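Local coordinates for GNA33 (PDB 2G6G), which probably catalyses exolytic cleavage of peptidoglycan between N-acetylmuramic acid and N-acetylglucosamine, forming a 1,6-anhydro bond in the muramic acid residue, at residues A351-A356 with I370-T375; G116-Y121 with Q402-Y407; F138-I143 with P226-A231; E123-G128 with S245-T250. All coordinates share one frame; numbering follows the deposited sequence.

Interaction 1 (A351-A356 with I370-T375); sequences APLFVA and IMAQDT
Pro352 and Met371, a selenomethionine here, face each other as a non-hydrogen-bonded antiparallel pair. The two side chains cross obliquely. CG of Met371 lies beside its backbone N (chi1 -60°), and the chain then bends at its next two torsions. The bends bring SE back over the proline, 3.7 Å from Pro352 CA and 3.9 Å from Pro352 CG. CE of Met371 follows and touches Pro352 CB. Phe65 of helix 58-72 meets both side chains on this face.

The other face carries Leu353, Val355 and Ile370. CG1 of Ile370 stands between its own backbone N and carbonyl carbon (chi1 63°). From there it lies over Leu353 O and reaches Val355 CG2 at 4.0 Å. CB of Leu353 runs past the same Ile370 CG1 at 4.1 Å. Val385 of strand 384-391 touches all three side chains.

Leu353 and Ile370 exchange both backbone bonds, with Leu353 N to Ile370 O at 2.8 Å. Ala372, the centre of an inverse gamma turn, adds a third bond from its N to Ala351 O. The contact is buried. It joins the two arms of the hairpin formed by strands 352-358 and 365-374, within the 3D domain, whose family relationship is consistent with a double-psi beta-barrel.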
loop_
_atom_site.group_PDB
_atom_site.type_symbol
_atom_site.label_atom_id
_atom_site.label_comp_id
_atom_site.label_asym_id
_atom_site.label_seq_id
_atom_site.Cartn_x
_atom_site.Cartn_y
_atom_site.Cartn_z
ATOM N N ALA A 351 -0.718 -10.499 -10.936
ATOM C CA ALA A 351 -0.592 -10.480 -12.396
ATOM C C ALA A 351 0.415 -9.453 -12.869
ATOM O O ALA A 351 0.412 -8.317 -12.375
ATOM C CB ALA A 351 -1.933 -10.151 -13.049
ATOM N N PRO A 352 1.250 -9.833 -13.866
ATOM C CA PRO A 352 1.942 -8.801 -14.652
ATOM C C PRO A 352 0.931 -7.877 -15.335
ATOM O O PRO A 352 -0.077 -8.323 -15.891
ATOM C CB PRO A 352 2.693 -9.605 -15.718
ATOM C CG PRO A 352 2.835 -11.016 -15.135
ATOM C CD PRO A 352 1.590 -11.203 -14.302
ATOM N N LEU A 353 1.247 -6.595 -15.336
ATOM C CA LEU A 353 0.370 -5.584 -15.859
ATOM C C LEU A 353 1.227 -4.697 -16.771
ATOM O O LEU A 353 2.126 -4.021 -16.298
ATOM C CB LEU A 353 -0.176 -4.740 -14.690
ATOM C CG LEU A 353 -1.651 -4.425 -14.491
ATOM C CD1 LEU A 353 -1.827 -3.033 -13.826
ATOM C CD2 LEU A 353 -2.481 -4.490 -15.769
ATOM N N PHE A 354 0.955 -4.691 -18.064
ATOM C CA PHE A 354 1.658 -3.773 -18.939
ATOM C C PHE A 354 0.918 -2.479 -18.811
ATOM O O PHE A 354 -0.303 -2.457 -18.988
ATOM C CB PHE A 354 1.659 -4.246 -20.401
ATOM C CG PHE A 354 2.630 -3.505 -21.255
ATOM C CD1 PHE A 354 3.975 -3.804 -21.200
ATOM C CD2 PHE A 354 2.211 -2.498 -22.093
ATOM C CE1 PHE A 354 4.875 -3.118 -21.961
ATOM C CE2 PHE A 354 3.132 -1.801 -22.860
ATOM C CZ PHE A 354 4.461 -2.126 -22.783
ATOM N N VAL A 355 1.649 -1.421 -18.451
ATOM C CA VAL A 355 1.070 -0.081 -18.308
ATOM C C VAL A 355 1.729 0.861 -19.320
ATOM O O VAL A 355 2.957 0.962 -19.398
ATOM C CB VAL A 355 1.220 0.473 -16.872
ATOM C CG1 VAL A 355 0.567 1.909 -16.726
ATOM C CG2 VAL A 355 0.584 -0.471 -15.902
ATOM N N ALA A 356 0.910 1.535 -20.105
ATOM C CA ALA A 356 1.420 2.544 -21.045
ATOM C C ALA A 356 1.046 3.907 -20.525
ATOM O O ALA A 356 -0.140 4.237 -20.421
ATOM C CB ALA A 356 0.840 2.334 -22.425
ATOM N N ILE A 370 4.764 -3.974 -15.016
ATOM C CA ILE A 370 4.900 -3.930 -13.552
ATOM C C ILE A 370 4.128 -5.124 -12.980
ATOM O O ILE A 370 3.449 -5.834 -13.727
ATOM C CB ILE A 370 4.403 -2.593 -12.978
ATOM C CG1 ILE A 370 2.913 -2.420 -13.243
ATOM C CG2 ILE A 370 5.203 -1.420 -13.615
ATOM C CD1 ILE A 370 2.291 -1.319 -12.441
HETATM N N MSE A 371 4.282 -5.404 -11.696
HETATM C CA MSE A 371 3.574 -6.527 -11.106
HETATM C C MSE A 371 2.476 -5.955 -10.234
HETATM O O MSE A 371 2.740 -5.123 -9.398
HETATM C CB MSE A 371 4.527 -7.390 -10.286
HETATM C CG MSE A 371 5.666 -7.968 -11.098
HETATM SE SE MSE A 371 5.038 -9.035 -12.605
HETATM C CE MSE A 371 6.022 -8.193 -14.067
ATOM N N ALA A 372 1.247 -6.415 -10.444
ATOM C CA ALA A 372 0.087 -5.937 -9.709
ATOM C C ALA A 372 0.106 -6.582 -8.327
ATOM O O ALA A 372 -0.648 -7.508 -8.082
ATOM C CB ALA A 372 -1.216 -6.323 -10.464
ATOM N N GLN A 373 0.979 -6.111 -7.433
ATOM C CA GLN A 373 1.247 -6.821 -6.165
ATOM C C GLN A 373 0.693 -6.099 -4.935
ATOM O O GLN A 373 0.910 -6.519 -3.812
ATOM C CB GLN A 373 2.753 -7.103 -5.996
ATOM C CG GLN A 373 3.304 -8.108 -7.037
ATOM C CD GLN A 373 4.829 -8.170 -7.053
ATOM O OE1 GLN A 373 5.492 -7.312 -6.458
ATOM N NE2 GLN A 373 5.391 -9.181 -7.734
ATOM N N ASP A 374 -0.024 -5.009 -5.151
ATOM C CA ASP A 374 -0.516 -4.198 -4.044
ATOM C C ASP A 374 -1.958 -3.719 -4.298
ATOM O O ASP A 374 -2.487 -3.911 -5.394
ATOM C CB ASP A 374 0.455 -3.041 -3.784
ATOM C CG ASP A 374 0.393 -2.526 -2.325
ATOM O OD1 ASP A 374 1.023 -1.484 -2.042
ATOM O OD2 ASP A 374 -0.282 -3.150 -1.477
ATOM N N THR A 375 -2.600 -3.160 -3.263
ATOM C CA THR A 375 -3.934 -2.572 -3.358
ATOM C C THR A 375 -3.924 -1.298 -2.520
ATOM O O THR A 375 -2.941 -1.018 -1.823
ATOM C CB THR A 375 -5.058 -3.520 -2.816
ATOM O OG1 THR A 375 -4.843 -3.779 -1.421
ATOM C CG2 THR A 375 -5.055 -4.861 -3.545
#

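Interaction 2 (G116-Y121 with Q402-Y407); sequences GTVTGY and QKTTGY. With SO4 (sulfate ion), chain C.
Val118 N gives a nearly straight bond to Thr404 O, 2.8 Å long with an angle of 176° at the hydrogen. It belongs to an antiparallel strand pair that joins strand 115-129 to strand 403-413, near the C-terminal end of the chain. Thr404 N returns a longer bond to Val118 O, at 3.1 Å. Gly116 and Gly406 form a second hydrogen-bonded pair. With no side chain at Gly406, Val118 CG2 settles against Gly406 CA at 3.7 Å.

The other methyl of Val118, CG1, is anti to the backbone N (chi1 -178°). It meets Gln402 NE2 at 3.8 Å. The Gln402 chain is extended and runs alongside the backbone of Thr119 and Gly120. Its OE1 accepts a bond from Trp389 NE1, which fixes the amide. Thr404 OG1 faces Val118 CB and is bonded to Thr357 OG1. A sulfate, probably from the crystallisation liquor, lies by Thr405 N, but its placement is doubtful.

Thr119 and Lys403 point the same way from the opposite face, with Thr119 CG2 against Lys403 CG. Thr119 OG1 is held by Asp386 and Arg384. Where the strands part, a water lies close to Gln402 O and accepts a hydrogen bond from Gly120 N at 3.0 Å.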
loop_
_atom_site.group_PDB
_atom_site.type_symbol
_atom_site.label_atom_id
_atom_site.label_comp_id
_atom_site.label_asym_id
_atom_site.label_seq_id
_atom_site.Cartn_x
_atom_site.Cartn_y
_atom_site.Cartn_z
ATOM N N GLY A 116 -7.377 5.206 -18.259
ATOM C CA GLY A 116 -7.553 5.373 -16.818
ATOM C C GLY A 116 -6.473 6.223 -16.178
ATOM O O GLY A 116 -5.692 6.856 -16.856
ATOM N N THR A 117 -6.449 6.257 -14.859
ATOM C CA THR A 117 -5.568 7.181 -14.156
ATOM C C THR A 117 -4.444 6.421 -13.502
ATOM O O THR A 117 -4.684 5.414 -12.836
ATOM C CB THR A 117 -6.329 7.983 -13.096
ATOM O OG1 THR A 117 -7.335 8.759 -13.750
ATOM C CG2 THR A 117 -5.379 8.931 -12.320
ATOM N N VAL A 118 -3.221 6.908 -13.720
ATOM C CA VAL A 118 -2.028 6.415 -13.038
ATOM C C VAL A 118 -1.525 7.468 -12.061
ATOM O O VAL A 118 -1.300 8.635 -12.440
ATOM C CB VAL A 118 -0.893 6.068 -14.007
ATOM C CG1 VAL A 118 0.300 5.504 -13.228
ATOM C CG2 VAL A 118 -1.374 5.061 -15.076
ATOM N N THR A 119 -1.388 7.070 -10.798
ATOM C CA THR A 119 -0.795 7.934 -9.795
ATOM C C THR A 119 0.438 7.244 -9.239
ATOM O O THR A 119 0.793 6.151 -9.684
ATOM C CB THR A 119 -1.787 8.313 -8.684
ATOM O OG1 THR A 119 -2.433 7.131 -8.207
ATOM C CG2 THR A 119 -2.859 9.337 -9.203
ATOM N N GLY A 120 1.117 7.884 -8.293
ATOM C CA GLY A 120 2.347 7.318 -7.775
ATOM C C GLY A 120 2.392 7.278 -6.268
ATOM O O GLY A 120 1.777 8.104 -5.594
ATOM N N TYR A 121 3.127 6.299 -5.737
ATOM C CA TYR A 121 3.450 6.296 -4.312
ATOM C C TYR A 121 4.864 5.786 -4.109
ATOM O O TYR A 121 5.499 5.268 -5.053
ATOM C CB TYR A 121 2.417 5.510 -3.479
ATOM C CG TYR A 121 2.361 4.009 -3.705
ATOM C CD1 TYR A 121 2.534 3.118 -2.628
ATOM C CD2 TYR A 121 2.130 3.474 -4.975
ATOM C CE1 TYR A 121 2.485 1.723 -2.833
ATOM C CE2 TYR A 121 2.071 2.083 -5.182
ATOM C CZ TYR A 121 2.248 1.231 -4.105
ATOM O OH TYR A 121 2.166 -0.122 -4.270
ATOM N N GLN A 402 3.131 12.459 -10.292
ATOM C CA GLN A 402 2.455 11.510 -11.182
ATOM C C GLN A 402 0.931 11.511 -11.108
ATOM O O GLN A 402 0.338 11.018 -10.149
ATOM C CB GLN A 402 2.975 10.097 -10.937
ATOM C CG GLN A 402 2.768 9.182 -12.128
ATOM C CD GLN A 402 3.371 7.867 -11.911
ATOM O OE1 GLN A 402 3.526 7.429 -10.755
ATOM N NE2 GLN A 402 3.722 7.189 -13.003
ATOM N N LYS A 403 0.305 12.101 -12.124
ATOM C CA LYS A 403 -1.126 11.976 -12.356
ATOM C C LYS A 403 -1.349 12.056 -13.864
ATOM O O LYS A 403 -1.631 13.120 -14.423
ATOM C CB LYS A 403 -1.909 13.043 -11.614
ATOM C CG LYS A 403 -3.388 12.694 -11.439
ATOM C CD LYS A 403 -4.148 13.912 -10.896
ATOM C CE LYS A 403 -5.653 13.670 -10.911
ATOM N NZ LYS A 403 -6.444 14.888 -10.487
ATOM N N THR A 404 -1.184 10.895 -14.489
ATOM C CA THR A 404 -1.138 10.725 -15.907
ATOM C C THR A 404 -2.246 9.771 -16.367
ATOM O O THR A 404 -2.790 9.000 -15.571
ATOM C CB THR A 404 0.250 10.140 -16.357
ATOM O OG1 THR A 404 0.532 8.935 -15.631
ATOM C CG2 THR A 404 1.412 11.126 -16.139
ATOM N N THR A 405 -2.585 9.834 -17.651
ATOM C CA THR A 405 -3.470 8.863 -18.239
ATOM C C THR A 405 -2.680 7.571 -18.556
ATOM O O THR A 405 -1.608 7.621 -19.142
ATOM C CB THR A 405 -4.136 9.440 -19.504
ATOM O OG1 THR A 405 -4.965 10.550 -19.126
ATOM C CG2 THR A 405 -4.988 8.411 -20.197
ATOM N N GLY A 406 -3.213 6.425 -18.161
ATOM C CA GLY A 406 -2.600 5.138 -18.523
ATOM C C GLY A 406 -3.549 4.237 -19.267
ATOM O O GLY A 406 -4.757 4.434 -19.226
ATOM N N TYR A 407 -2.973 3.237 -19.936
ATOM C CA TYR A 407 -3.693 2.176 -20.617
ATOM C C TYR A 407 -3.115 0.878 -20.083
ATOM O O TYR A 407 -1.932 0.801 -19.851
ATOM C CB TYR A 407 -3.503 2.318 -22.139
ATOM C CG TYR A 407 -3.971 3.685 -22.652
ATOM C CD1 TYR A 407 -3.125 4.799 -22.628
ATOM C CD2 TYR A 407 -5.268 3.864 -23.112
ATOM C CE1 TYR A 407 -3.569 6.048 -23.083
ATOM C CE2 TYR A 407 -5.715 5.094 -23.558
ATOM C CZ TYR A 407 -4.861 6.178 -23.559
ATOM O OH TYR A 407 -5.331 7.405 -23.993
HETATM S S SO4 C . -0.926 11.905 -19.313
HETATM O O1 SO4 C . -0.091 12.488 -20.324
HETATM O O2 SO4 C . -2.205 11.648 -19.881
HETATM O O3 SO4 C . -1.019 12.786 -18.171
HETATM O O4 SO4 C . -0.311 10.660 -18.922
HETATM O O HOH W 1 0.708 10.759 -7.568
#

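Interaction 3 (F138-I143 with P226-A231); sequences FPIYGI and PILGYA
Ile227 lies against both Pro139 and Tyr141, whose side chains touch each other. Its strand, 227-231, runs antiparallel to strand 138-141 in the MltA-specific insert domain, and a beta bulge interrupts the pairing. Ile227 CG2 meets Pro139 CB at 4.0 Å. Ile227 CG1, placed beside the backbone N by chi1 of -69°, touches Tyr141 CE2 at 3.7 Å. The Tyr141 and Ile227 side chains lie side by side and point the same way. Pro139 CB also sits over one face of the Tyr141 ring, toward its rim, so the three side chains close into one compact group.

Tyr230 closes the far end of this row. Its CE2 lies 3.9 Å from Pro139 CB, and its CD2 reaches the proline N.

The bulge lies at Leu228 and Gly229, which together stand opposite Ile140. Leu228 N bonds to Ile140 O, and Ile140 N bonds to Gly229 O. Gly229 has no side chain, and Ile140 CG1 rests 3.6 Å from its O. Leu237 and Met240 of helix 234-243 and Phe315 pack on Ile140 as well.

Gly142 makes a second hollow, which Leu228 fills with CD2 at 3.9 Å from Gly142 CA. Beside it, Gly142 N bonds to Pro226 O at 2.7 Å.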
loop_
_atom_site.group_PDB
_atom_site.type_symbol
_atom_site.label_atom_id
_atom_site.label_comp_id
_atom_site.label_asym_id
_atom_site.label_seq_id
_atom_site.Cartn_x
_atom_site.Cartn_y
_atom_site.Cartn_z
ATOM N N PHE A 138 12.011 11.139 18.569
ATOM C CA PHE A 138 10.573 10.895 18.385
ATOM C C PHE A 138 10.272 9.441 18.067
ATOM O O PHE A 138 10.627 8.950 16.984
ATOM C CB PHE A 138 9.993 11.814 17.306
ATOM C CG PHE A 138 10.250 13.279 17.560
ATOM C CD1 PHE A 138 11.311 13.931 16.932
ATOM C CD2 PHE A 138 9.433 13.995 18.420
ATOM C CE1 PHE A 138 11.552 15.281 17.165
ATOM C CE2 PHE A 138 9.658 15.338 18.658
ATOM C CZ PHE A 138 10.721 15.988 18.031
ATOM N N PRO A 139 9.609 8.747 19.013
ATOM C CA PRO A 139 9.369 7.308 18.908
ATOM C C PRO A 139 8.433 6.873 17.786
ATOM O O PRO A 139 7.437 7.547 17.471
ATOM C CB PRO A 139 8.779 6.945 20.282
ATOM C CG PRO A 139 8.265 8.191 20.819
ATOM C CD PRO A 139 9.072 9.302 20.278
ATOM N N ILE A 140 8.770 5.737 17.184
ATOM C CA ILE A 140 7.886 5.090 16.248
ATOM C C ILE A 140 7.294 3.895 16.982
ATOM O O ILE A 140 8.047 3.017 17.434
ATOM C CB ILE A 140 8.638 4.635 14.978
ATOM C CG1 ILE A 140 9.443 5.817 14.406
ATOM C CG2 ILE A 140 7.649 4.067 13.972
ATOM C CD1 ILE A 140 10.207 5.527 13.114
ATOM N N TYR A 141 5.961 3.864 17.101
ATOM C CA TYR A 141 5.289 2.882 17.969
ATOM C C TYR A 141 4.782 1.655 17.228
ATOM O O TYR A 141 4.220 1.761 16.138
ATOM C CB TYR A 141 4.111 3.516 18.700
ATOM C CG TYR A 141 4.468 4.505 19.767
ATOM C CD1 TYR A 141 4.172 5.859 19.620
ATOM C CD2 TYR A 141 5.071 4.088 20.948
ATOM C CE1 TYR A 141 4.476 6.775 20.629
ATOM C CE2 TYR A 141 5.392 4.988 21.946
ATOM C CZ TYR A 141 5.096 6.334 21.775
ATOM O OH TYR A 141 5.401 7.201 22.788
ATOM N N GLY A 142 4.998 0.489 17.835
ATOM C CA GLY A 142 4.323 -0.730 17.427
ATOM C C GLY A 142 2.926 -0.745 18.050
ATOM O O GLY A 142 2.500 0.197 18.728
ATOM N N ILE A 143 2.203 -1.830 17.831
ATOM C CA ILE A 143 0.859 -1.943 18.367
ATOM C C ILE A 143 0.914 -1.909 19.908
ATOM O O ILE A 143 1.652 -2.681 20.524
ATOM C CB ILE A 143 0.123 -3.176 17.774
ATOM C CG1 ILE A 143 -0.271 -2.853 16.311
ATOM C CG2 ILE A 143 -1.111 -3.566 18.645
ATOM C CD1 ILE A 143 -0.863 -3.999 15.541
ATOM N N PRO A 226 5.372 -0.975 22.202
ATOM C CA PRO A 226 6.722 -1.203 21.671
ATOM C C PRO A 226 7.160 0.011 20.884
ATOM O O PRO A 226 6.344 0.630 20.198
ATOM C CB PRO A 226 6.552 -2.386 20.700
ATOM C CG PRO A 226 5.199 -2.979 21.012
ATOM C CD PRO A 226 4.374 -1.885 21.613
ATOM N N ILE A 227 8.435 0.354 21.000
ATOM C CA ILE A 227 9.028 1.405 20.200
ATOM C C ILE A 227 10.017 0.748 19.237
ATOM O O ILE A 227 10.900 -0.010 19.657
ATOM C CB ILE A 227 9.715 2.467 21.089
ATOM C CG1 ILE A 227 8.665 3.253 21.877
ATOM C CG2 ILE A 227 10.572 3.420 20.222
ATOM C CD1 ILE A 227 9.216 3.973 23.102
ATOM N N LEU A 228 9.857 1.031 17.949
ATOM C CA LEU A 228 10.589 0.311 16.906
ATOM C C LEU A 228 11.837 1.062 16.486
ATOM O O LEU A 228 12.694 0.523 15.764
ATOM C CB LEU A 228 9.701 0.125 15.662
ATOM C CG LEU A 228 8.219 -0.249 15.807
ATOM C CD1 LEU A 228 7.626 -0.312 14.428
ATOM C CD2 LEU A 228 8.029 -1.556 16.498
ATOM N N GLY A 229 11.918 2.318 16.907
ATOM C CA GLY A 229 12.897 3.249 16.349
ATOM C C GLY A 229 12.509 4.654 16.727
ATOM O O GLY A 229 11.429 4.879 17.280
ATOM N N TYR A 230 13.407 5.587 16.447
ATOM C CA TYR A 230 13.173 6.995 16.696
ATOM C C TYR A 230 13.500 7.774 15.441
ATOM O O TYR A 230 14.506 7.504 14.802
ATOM C CB TYR A 230 14.056 7.482 17.856
ATOM C CG TYR A 230 13.711 6.849 19.188
ATOM C CD1 TYR A 230 14.233 5.609 19.547
ATOM C CD2 TYR A 230 12.850 7.481 20.079
ATOM C CE1 TYR A 230 13.904 5.004 20.775
ATOM C CE2 TYR A 230 12.505 6.881 21.313
ATOM C CZ TYR A 230 13.044 5.641 21.645
ATOM O OH TYR A 230 12.732 5.038 22.853
ATOM N N ALA A 231 12.650 8.731 15.085
ATOM C CA ALA A 231 12.942 9.638 13.989
ATOM C C ALA A 231 13.472 10.950 14.528
ATOM O O ALA A 231 13.286 11.261 15.718
ATOM C CB ALA A 231 11.708 9.879 13.149
#

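Interaction 4 (E123-G128 with S245-T250); sequences EPVLKG and SGRLKT
Arg247 reaches across to Glu123 by a long, bent side chain. Its CB passes 3.9 Å from Pro124 O and touches Val125 CG2. The chain runs straight through CG and CD, then turns at chi3 (-86°) to carry the guanidinium to the glutamate. There two nitrogens grip one oxygen. Arg247 NE lies 3.1 Å from Glu123 OE1. Arg247 NH2 lies 2.9 Å from Glu123 OE1. OE1 lies in the guanidinium plane, yet the carboxylate is turned 85° from that plane. NH2 meets OE1 on its syn side, and NE comes from above the carboxylate plane, on the same face. The remaining nitrogen, NH1, makes a salt bridge to Asp324. Tyr391 and Tyr255 add cation-pi contacts, so charge and rings together fix the group.

The backbones run parallel. Arg247 N bonds to Pro124 O, Arg247 O takes Leu126 N at 3.0 Å, and Lys249 N bonds to Leu126 O at 2.8 Å. On the face away from Arg247, Leu248 CD2 packs on Leu126 CG and on Gly128 CA.

Strand 245-249 lies between strand 115-129 and antiparallel strand 255-263. Helix 234-243 packs against Pro124 and Leu126, and strand 384-391 meets Val125 through Tyr391.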
loop_
_atom_site.group_PDB
_atom_site.type_symbol
_atom_site.label_atom_id
_atom_site.label_comp_id
_atom_site.label_asym_id
_atom_site.label_seq_id
_atom_site.Cartn_x
_atom_site.Cartn_y
_atom_site.Cartn_z
ATOM N N GLU A 123 8.092 4.851 -0.721
ATOM C CA GLU A 123 8.427 4.638 0.679
ATOM C C GLU A 123 9.439 5.707 1.079
ATOM O O GLU A 123 10.559 5.689 0.599
ATOM C CB GLU A 123 9.024 3.237 0.892
ATOM C CG GLU A 123 9.604 3.003 2.311
ATOM C CD GLU A 123 10.240 1.628 2.528
ATOM O OE1 GLU A 123 10.986 1.142 1.640
ATOM O OE2 GLU A 123 10.008 1.027 3.620
ATOM N N PRO A 124 9.061 6.621 1.992
ATOM C CA PRO A 124 9.991 7.652 2.458
ATOM C C PRO A 124 11.147 7.104 3.305
ATOM O O PRO A 124 10.994 6.091 4.025
ATOM C CB PRO A 124 9.099 8.543 3.335
ATOM C CG PRO A 124 8.053 7.582 3.864
ATOM C CD PRO A 124 7.759 6.717 2.682
ATOM N N VAL A 125 12.290 7.775 3.201
ATOM C CA VAL A 125 13.430 7.529 4.075
ATOM C C VAL A 125 13.562 8.703 5.062
ATOM O O VAL A 125 13.534 9.863 4.656
ATOM C CB VAL A 125 14.725 7.365 3.258
ATOM C CG1 VAL A 125 15.944 7.298 4.162
ATOM C CG2 VAL A 125 14.646 6.136 2.343
ATOM N N LEU A 126 13.669 8.398 6.352
ATOM C CA LEU A 126 13.918 9.435 7.376
ATOM C C LEU A 126 15.157 9.144 8.200
ATOM O O LEU A 126 15.493 7.987 8.446
ATOM C CB LEU A 126 12.690 9.712 8.289
ATOM C CG LEU A 126 11.462 8.809 8.424
ATOM C CD1 LEU A 126 10.464 9.351 9.465
ATOM C CD2 LEU A 126 10.743 8.598 7.103
ATOM N N LYS A 127 15.858 10.199 8.587
ATOM C CA LYS A 127 16.931 10.054 9.553
ATOM C C LYS A 127 16.309 9.636 10.890
ATOM O O LYS A 127 15.328 10.233 11.350
ATOM C CB LYS A 127 17.718 11.357 9.713
ATOM C CG LYS A 127 18.393 11.874 8.460
ATOM C CD LYS A 127 18.841 13.314 8.694
ATOM C CE LYS A 127 18.767 14.180 7.436
ATOM N NZ LYS A 127 20.107 14.385 6.815
ATOM N N GLY A 128 16.877 8.591 11.486
ATOM C CA GLY A 128 16.496 8.132 12.809
ATOM C C GLY A 128 17.546 7.182 13.353
ATOM O O GLY A 128 18.694 7.187 12.894
ATOM N N SER A 245 4.286 3.471 5.402
ATOM C CA SER A 245 5.497 2.693 5.663
ATOM C C SER A 245 6.682 3.620 5.600
ATOM O O SER A 245 6.551 4.784 5.208
ATOM C CB SER A 245 5.692 1.576 4.622
ATOM O OG SER A 245 6.116 2.117 3.379
ATOM N N GLY A 246 7.839 3.101 5.974
ATOM C CA GLY A 246 9.056 3.849 5.809
ATOM C C GLY A 246 10.312 3.120 6.208
ATOM O O GLY A 246 10.293 1.970 6.645
ATOM N N ARG A 247 11.405 3.841 6.103
ATOM C CA ARG A 247 12.708 3.299 6.367
ATOM C C ARG A 247 13.444 4.325 7.196
ATOM O O ARG A 247 13.493 5.487 6.809
ATOM C CB ARG A 247 13.398 3.150 5.019
ATOM C CG ARG A 247 14.367 2.080 4.910
ATOM C CD ARG A 247 14.855 2.070 3.465
ATOM N NE ARG A 247 13.960 1.281 2.633
ATOM C CZ ARG A 247 14.314 0.170 1.998
ATOM N NH1 ARG A 247 15.566 -0.282 2.066
ATOM N NH2 ARG A 247 13.410 -0.487 1.278
ATOM N N LEU A 248 13.993 3.924 8.343
ATOM C CA LEU A 248 14.928 4.800 9.043
ATOM C C LEU A 248 16.334 4.587 8.525
ATOM O O LEU A 248 16.760 3.460 8.347
ATOM C CB LEU A 248 14.904 4.582 10.556
ATOM C CG LEU A 248 13.621 4.890 11.309
ATOM C CD1 LEU A 248 13.744 4.349 12.740
ATOM C CD2 LEU A 248 13.347 6.380 11.290
ATOM N N LYS A 249 17.037 5.680 8.260
ATOM C CA LYS A 249 18.450 5.640 7.924
ATOM C C LYS A 249 19.210 6.073 9.173
ATOM O O LYS A 249 19.046 7.197 9.649
ATOM C CB LYS A 249 18.752 6.568 6.735
ATOM C CG LYS A 249 20.238 6.729 6.404
ATOM C CD LYS A 249 20.435 7.237 4.994
ATOM C CE LYS A 249 21.916 7.369 4.652
ATOM N NZ LYS A 249 22.175 7.206 3.201
ATOM N N THR A 250 20.022 5.172 9.715
ATOM C CA THR A 250 20.743 5.445 10.962
ATOM C C THR A 250 22.003 6.259 10.639
ATOM O O THR A 250 22.395 6.314 9.472
ATOM C CB THR A 250 21.089 4.135 11.717
ATOM O OG1 THR A 250 21.870 3.288 10.869
ATOM C CG2 THR A 250 19.828 3.393 12.104
#

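How the interactions relate
Interaction 2 joins segments far apart in the chain and encloses the other three in sequence. Interaction 4 lies inside it and in turn encloses interaction 3; interaction 1 follows later, as a local hairpin. Strand 115-129 serves both interactions 2 and 4, pairing with strand 403-413 at one part and with strand 245-249 further along. Interactions 1 and 2 are neighbours, 13 Å between centres, joined by a probable hydrogen bond between Asp374 OD1 and Tyr121 OH and by pairing of strands 352-358 and 403-413. Interactions 3 and 4, 12 Å between centres, share packing of Leu248 with Ile140. They lie in the MltA-specific insert range, whereas 1 and 2 gather round the 3D-range strands; strand 115-129 connects both groups.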